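Local coordinates for protein 336aa long hypothetical dTDP-glucose 4,6-dehydratase (Pyrococcus horikoshii, PDB 2HUN) that probably acts as an NAD-dependent dTDP-glucose 4,6-dehydratase, binding NAD(+) on a Rossmann fold, at residues A[24-38]-A[55-69]. Numbering follows the deposited sequence.
With NAD (nicotinamide-adenine-dinucleotide), chain C.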
# COMPACT_ATOMS: atom_id res chain seq x y z
N LEU A 24 24.99 -7.45 -17.74
CA LEU A 24 26.03 -8.40 -18.13
C LEU A 24 27.03 -7.77 -19.09
O LEU A 24 28.19 -8.16 -19.13
CB LEU A 24 25.41 -9.65 -18.76
CG LEU A 24 24.59 -10.51 -17.79
CD1 LEU A 24 23.95 -11.67 -18.53
CD2 LEU A 24 25.50 -11.02 -16.68
N GLU A 25 26.57 -6.80 -19.86
CA GLU A 25 27.45 -6.14 -20.82
C GLU A 25 28.40 -5.16 -20.14
O GLU A 25 29.57 -5.10 -20.48
CB GLU A 25 26.61 -5.41 -21.87
CG GLU A 25 27.41 -4.86 -23.02
CD GLU A 25 26.53 -4.47 -24.19
OE1 GLU A 25 25.71 -5.31 -24.63
OE2 GLU A 25 26.66 -3.32 -24.67
N LYS A 26 27.89 -4.42 -19.16
CA LYS A 26 28.70 -3.43 -18.44
C LYS A 26 29.56 -3.99 -17.31
O LYS A 26 30.55 -3.37 -16.92
CB LYS A 26 27.81 -2.33 -17.88
CG LYS A 26 27.61 -1.15 -18.82
CD LYS A 26 27.00 -1.58 -20.14
CE LYS A 26 26.97 -0.41 -21.12
NZ LYS A 26 28.34 0.11 -21.37
N HIS A 27 29.19 -5.15 -16.78
CA HIS A 27 29.93 -5.74 -15.68
C HIS A 27 30.40 -7.16 -15.99
O HIS A 27 29.71 -8.13 -15.69
CB HIS A 27 29.06 -5.73 -14.42
CG HIS A 27 28.62 -4.37 -14.00
ND1 HIS A 27 29.49 -3.44 -13.45
CD2 HIS A 27 27.41 -3.76 -14.05
CE1 HIS A 27 28.83 -2.33 -13.19
NE2 HIS A 27 27.57 -2.50 -13.54
N PRO A 28 31.60 -7.29 -16.57
CA PRO A 28 32.22 -8.58 -16.95
C PRO A 28 32.20 -9.66 -15.87
O PRO A 28 32.05 -10.84 -16.18
CB PRO A 28 33.65 -8.18 -17.31
CG PRO A 28 33.54 -6.76 -17.73
CD PRO A 28 32.53 -6.18 -16.80
N ASP A 29 32.36 -9.26 -14.61
CA ASP A 29 32.41 -10.23 -13.52
C ASP A 29 31.13 -10.44 -12.73
O ASP A 29 31.10 -11.23 -11.77
CB ASP A 29 33.53 -9.86 -12.55
CG ASP A 29 34.90 -10.15 -13.13
OD1 ASP A 29 35.13 -11.30 -13.57
OD2 ASP A 29 35.75 -9.24 -13.15
N TRP A 30 30.06 -9.76 -13.12
CA TRP A 30 28.79 -9.92 -12.42
C TRP A 30 28.06 -11.16 -12.94
O TRP A 30 28.34 -11.65 -14.03
CB TRP A 30 27.91 -8.69 -12.63
CG TRP A 30 28.30 -7.50 -11.82
CD1 TRP A 30 29.57 -7.13 -11.46
CD2 TRP A 30 27.43 -6.46 -11.36
NE1 TRP A 30 29.54 -5.92 -10.79
CE2 TRP A 30 28.24 -5.49 -10.72
CE3 TRP A 30 26.05 -6.26 -11.42
CZ2 TRP A 30 27.71 -4.33 -10.15
CZ3 TRP A 30 25.52 -5.10 -10.85
CH2 TRP A 30 26.35 -4.15 -10.22
N GLU A 31 27.13 -11.67 -12.14
CA GLU A 31 26.35 -12.84 -12.51
C GLU A 31 24.87 -12.57 -12.29
O GLU A 31 24.48 -11.83 -11.38
CB GLU A 31 26.77 -14.05 -11.68
CG GLU A 31 28.17 -14.56 -11.98
CD GLU A 31 28.54 -15.73 -11.09
OE1 GLU A 31 27.78 -16.71 -11.05
OE2 GLU A 31 29.60 -15.66 -10.42
N VAL A 32 24.04 -13.18 -13.13
CA VAL A 32 22.61 -12.99 -13.02
C VAL A 32 21.80 -14.28 -13.00
O VAL A 32 22.04 -15.20 -13.77
CB VAL A 32 22.09 -12.13 -14.19
CG1 VAL A 32 20.56 -12.18 -14.23
CG2 VAL A 32 22.58 -10.70 -14.05
N ILE A 33 20.84 -14.33 -12.08
CA ILE A 33 19.93 -15.45 -11.98
C ILE A 33 18.60 -14.78 -12.24
O ILE A 33 18.19 -13.89 -11.49
CB ILE A 33 19.88 -16.07 -10.59
CG1 ILE A 33 21.21 -16.74 -10.26
CG2 ILE A 33 18.74 -17.07 -10.53
CD1 ILE A 33 21.29 -17.28 -8.84
N ASN A 34 17.93 -15.20 -13.31
CA ASN A 34 16.64 -14.64 -13.68
C ASN A 34 15.51 -15.57 -13.31
O ASN A 34 15.43 -16.69 -13.82
CB ASN A 34 16.64 -14.34 -15.19
CG ASN A 34 15.25 -14.05 -15.74
OD1 ASN A 34 14.34 -13.69 -15.01
ND2 ASN A 34 15.09 -14.20 -17.06
N ILE A 35 14.64 -15.13 -12.40
CA ILE A 35 13.51 -15.94 -12.01
C ILE A 35 12.29 -15.30 -12.65
O ILE A 35 12.00 -14.12 -12.42
CB ILE A 35 13.35 -16.03 -10.47
CG1 ILE A 35 12.12 -16.86 -10.12
CG2 ILE A 35 13.27 -14.64 -9.86
CD1 ILE A 35 11.95 -17.14 -8.64
N ASP A 36 11.61 -16.06 -13.49
CA ASP A 36 10.44 -15.58 -14.19
C ASP A 36 9.53 -16.76 -14.33
O ASP A 36 9.95 -17.88 -14.60
CB ASP A 36 10.83 -15.04 -15.57
CG ASP A 36 9.78 -14.10 -16.15
OD1 ASP A 36 8.67 -14.55 -16.47
OD2 ASP A 36 10.08 -12.89 -16.29
N LYS A 37 8.26 -16.47 -14.15
CA LYS A 37 7.22 -17.45 -14.18
C LYS A 37 6.74 -17.77 -15.62
O LYS A 37 6.02 -18.74 -15.86
CB LYS A 37 6.13 -16.87 -13.29
CG LYS A 37 5.31 -15.70 -13.87
CD LYS A 37 4.08 -15.37 -12.97
CE LYS A 37 3.02 -14.55 -13.72
NZ LYS A 37 1.85 -14.16 -12.88
N LEU A 38 7.19 -16.94 -16.56
CA LEU A 38 6.84 -17.05 -17.97
C LEU A 38 5.35 -16.89 -18.20
O LEU A 38 4.70 -17.72 -18.83
CB LEU A 38 7.31 -18.39 -18.55
CG LEU A 38 8.83 -18.65 -18.55
CD1 LEU A 38 9.13 -19.92 -19.36
CD2 LEU A 38 9.57 -17.45 -19.15
N ARG A 55 27.62 -16.66 -17.05
CA ARG A 55 27.26 -15.75 -15.97
C ARG A 55 25.75 -15.61 -15.80
O ARG A 55 25.29 -14.95 -14.86
CB ARG A 55 27.87 -14.37 -16.23
CG ARG A 55 29.38 -14.35 -16.31
CD ARG A 55 29.83 -12.97 -16.74
NE ARG A 55 29.25 -12.62 -18.03
CZ ARG A 55 29.19 -11.39 -18.52
NH1 ARG A 55 29.68 -10.37 -17.82
NH2 ARG A 55 28.65 -11.17 -19.71
N TYR A 56 24.99 -16.23 -16.69
CA TYR A 56 23.53 -16.16 -16.65
C TYR A 56 22.87 -17.50 -16.31
O TYR A 56 23.29 -18.54 -16.80
CB TYR A 56 23.00 -15.64 -17.99
CG TYR A 56 21.49 -15.62 -18.12
CD1 TYR A 56 20.74 -14.54 -17.67
CD2 TYR A 56 20.81 -16.71 -18.67
CE1 TYR A 56 19.35 -14.53 -17.77
CE2 TYR A 56 19.43 -16.72 -18.77
CZ TYR A 56 18.70 -15.63 -18.32
OH TYR A 56 17.33 -15.64 -18.43
N THR A 57 21.85 -17.47 -15.47
CA THR A 57 21.12 -18.68 -15.09
C THR A 57 19.64 -18.33 -15.04
O THR A 57 19.26 -17.35 -14.41
CB THR A 57 21.51 -19.17 -13.69
OG1 THR A 57 22.93 -19.24 -13.57
CG2 THR A 57 20.93 -20.55 -13.44
N PHE A 58 18.82 -19.13 -15.71
CA PHE A 58 17.38 -18.89 -15.71
C PHE A 58 16.66 -19.89 -14.82
O PHE A 58 16.88 -21.10 -14.90
CB PHE A 58 16.79 -18.98 -17.11
CG PHE A 58 15.29 -19.01 -17.13
CD1 PHE A 58 14.55 -18.00 -16.50
CD2 PHE A 58 14.60 -20.05 -17.74
CE1 PHE A 58 13.16 -18.04 -16.48
CE2 PHE A 58 13.21 -20.10 -17.73
CZ PHE A 58 12.49 -19.09 -17.10
N VAL A 59 15.80 -19.36 -13.96
CA VAL A 59 15.01 -20.19 -13.06
C VAL A 59 13.54 -19.89 -13.26
O VAL A 59 13.06 -18.78 -12.98
CB VAL A 59 15.38 -19.92 -11.57
CG1 VAL A 59 14.48 -20.76 -10.67
CG2 VAL A 59 16.84 -20.27 -11.32
N LYS A 60 12.82 -20.89 -13.76
CA LYS A 60 11.39 -20.75 -13.99
C LYS A 60 10.67 -20.96 -12.67
O LYS A 60 10.80 -22.01 -12.04
CB LYS A 60 10.93 -21.79 -15.02
CG LYS A 60 9.43 -21.86 -15.21
CD LYS A 60 9.09 -22.02 -16.68
CE LYS A 60 7.64 -22.42 -16.89
NZ LYS A 60 7.46 -23.87 -16.66
N GLY A 61 9.91 -19.95 -12.26
CA GLY A 61 9.18 -20.04 -11.01
C GLY A 61 8.50 -18.74 -10.63
O GLY A 61 8.74 -17.70 -11.24
N ASP A 62 7.66 -18.82 -9.60
CA ASP A 62 6.89 -17.68 -9.09
C ASP A 62 7.57 -17.09 -7.85
O ASP A 62 7.89 -17.82 -6.92
CB ASP A 62 5.49 -18.18 -8.73
CG ASP A 62 4.55 -17.07 -8.31
OD1 ASP A 62 5.03 -15.98 -7.94
OD2 ASP A 62 3.33 -17.31 -8.34
N VAL A 63 7.78 -15.78 -7.84
CA VAL A 63 8.41 -15.14 -6.68
C VAL A 63 7.60 -15.41 -5.41
O VAL A 63 8.09 -15.24 -4.30
CB VAL A 63 8.55 -13.60 -6.86
CG1 VAL A 63 9.59 -13.29 -7.91
CG2 VAL A 63 7.20 -13.00 -7.23
N ALA A 64 6.35 -15.82 -5.60
CA ALA A 64 5.47 -16.13 -4.48
C ALA A 64 5.72 -17.54 -3.94
O ALA A 64 5.06 -17.98 -3.01
CB ALA A 64 4.02 -15.99 -4.91
N ASP A 65 6.67 -18.24 -4.55
CA ASP A 65 7.02 -19.60 -4.14
C ASP A 65 8.16 -19.48 -3.14
O ASP A 65 9.33 -19.51 -3.53
CB ASP A 65 7.49 -20.40 -5.36
CG ASP A 65 7.76 -21.87 -5.05
OD1 ASP A 65 7.94 -22.21 -3.86
OD2 ASP A 65 7.80 -22.68 -6.00
N TYR A 66 7.83 -19.34 -1.86
CA TYR A 66 8.85 -19.17 -0.83
C TYR A 66 9.99 -20.18 -0.88
O TYR A 66 11.15 -19.80 -0.91
CB TYR A 66 8.22 -19.18 0.57
CG TYR A 66 9.23 -18.78 1.62
CD1 TYR A 66 9.71 -17.47 1.68
CD2 TYR A 66 9.79 -19.72 2.49
CE1 TYR A 66 10.72 -17.11 2.57
CE2 TYR A 66 10.80 -19.37 3.38
CZ TYR A 66 11.27 -18.06 3.41
OH TYR A 66 12.29 -17.72 4.25
N GLU A 67 9.65 -21.47 -0.88
CA GLU A 67 10.67 -22.52 -0.91
C GLU A 67 11.68 -22.38 -2.04
O GLU A 67 12.87 -22.60 -1.86
CB GLU A 67 10.00 -23.90 -0.99
CG GLU A 67 9.22 -24.26 0.26
CD GLU A 67 10.07 -24.18 1.51
OE1 GLU A 67 11.15 -24.80 1.54
OE2 GLU A 67 9.66 -23.49 2.48
N LEU A 68 11.20 -22.00 -3.22
CA LEU A 68 12.09 -21.82 -4.36
C LEU A 68 12.86 -20.51 -4.24
O LEU A 68 14.08 -20.47 -4.40
CB LEU A 68 11.29 -21.83 -5.66
CG LEU A 68 12.09 -21.63 -6.96
CD1 LEU A 68 12.85 -22.91 -7.30
CD2 LEU A 68 11.13 -21.26 -8.08
N VAL A 69 12.14 -19.44 -3.94
CA VAL A 69 12.75 -18.11 -3.84
C VAL A 69 13.81 -17.96 -2.75
O VAL A 69 14.85 -17.33 -2.98
CB VAL A 69 11.66 -17.03 -3.64
CG1 VAL A 69 12.29 -15.67 -3.42
CG2 VAL A 69 10.76 -16.99 -4.86
PA NAD C . 6.24 -7.20 -18.49
O1A NAD C . 4.80 -7.50 -18.41
O2A NAD C . 6.88 -7.05 -19.83
O5B NAD C . 7.01 -8.39 -17.73
C5B NAD C . 6.72 -8.78 -16.38
C4B NAD C . 7.60 -10.01 -16.16
O4B NAD C . 7.46 -10.50 -14.81
C3B NAD C . 7.19 -11.18 -17.10
O3B NAD C . 8.35 -11.78 -17.69
C2B NAD C . 6.38 -12.11 -16.17
O2B NAD C . 6.33 -13.49 -16.53
C1B NAD C . 7.05 -11.86 -14.82
N9A NAD C . 6.17 -12.10 -13.65
C8A NAD C . 4.95 -11.58 -13.40
N7A NAD C . 4.50 -12.06 -12.24
C5A NAD C . 5.41 -12.89 -11.74
C6A NAD C . 5.51 -13.68 -10.57
N6A NAD C . 4.56 -13.74 -9.65
N1A NAD C . 6.69 -14.45 -10.40
C2A NAD C . 7.71 -14.40 -11.36
N3A NAD C . 7.62 -13.65 -12.47
C4A NAD C . 6.49 -12.91 -12.64
O3 NAD C . 6.37 -5.77 -17.81
PN NAD C . 7.54 -4.73 -17.55
O1N NAD C . 7.03 -3.52 -18.27
O2N NAD C . 8.85 -5.23 -18.02
O5D NAD C . 7.44 -4.39 -15.98
C5D NAD C . 8.52 -4.54 -15.06
C4D NAD C . 8.21 -3.72 -13.78
O4D NAD C . 8.31 -2.31 -14.04
C3D NAD C . 6.81 -4.00 -13.22
O3D NAD C . 6.91 -4.13 -11.78
C2D NAD C . 5.99 -2.75 -13.64
O2D NAD C . 4.95 -2.51 -12.70
C1D NAD C . 7.07 -1.68 -13.67
N1N NAD C . 6.81 -0.55 -14.59
C2N NAD C . 6.80 -0.71 -16.01
C3N NAD C . 6.55 0.42 -16.82
C7N NAD C . 6.54 0.33 -18.36
O7N NAD C . 6.50 1.37 -19.02
N7N NAD C . 6.59 -0.86 -18.95
C4N NAD C . 6.32 1.69 -16.22
C5N NAD C . 6.33 1.82 -14.82
C6N NAD C . 6.57 0.71 -13.99
O HOH W 1 24.01 -17.13 -12.90
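Strands 31-36 and 56-60, neighbours in the parallel sheet of the Rossmann fold, run with axes 4.6 Å apart at closest approach and N-to-C directions 18° apart, joined by six backbone hydrogen bonds from Val-32 N to Arg-55 O as far as Gly-61 N to Asp-36 O. At the start of the ladder the Arg-55 chain, bent at chi3 (-59°), reaches back to the end of helix 14-26. There Arg-55 NH1 donates to Leu-24 O (3.0 Å) on an in-plane lone pair and, weakly, to Pro-28 O (2.9 Å), while Arg-55 NH2 adds a weak bond to Leu-24 O; Leu-24 CD2 lies over the centre of one guanidinium face. Replacing Arg-55 with alanine removes the guanidinium, which would probably leave these two carbonyls without their shared donor and open a gap beside Leu-24. On the face with Val-32, Tyr-56 lies alongside Asn-34, its CE1 3.7 Å from Asn-34 CB. On the opposite face, which also carries Thr-57, Ile-33 CG2 meets Val-59 CG2 at 3.8 Å, and Ile-35, with CG1 anti to its N (chi1 178°), extends CD1 to 4.0 Å from Val-69 CG2. Ending strand 31-36, Asp-36 accepts from both adenosine ribose hydroxyls of NAD, the usual acidic residue of NAD-binding Rossmann domains; beyond strand 56-60, Asp-62 OD1 accepts from NAD N6A (2.9 Å) and Val-63 N donates to NAD N1A. Strand 5-9 pairs with the other edge of strand 31-36; helix 14-26 packs over Val-32, Asn-34 and Tyr-56, and helix 96-116 touches Val-69.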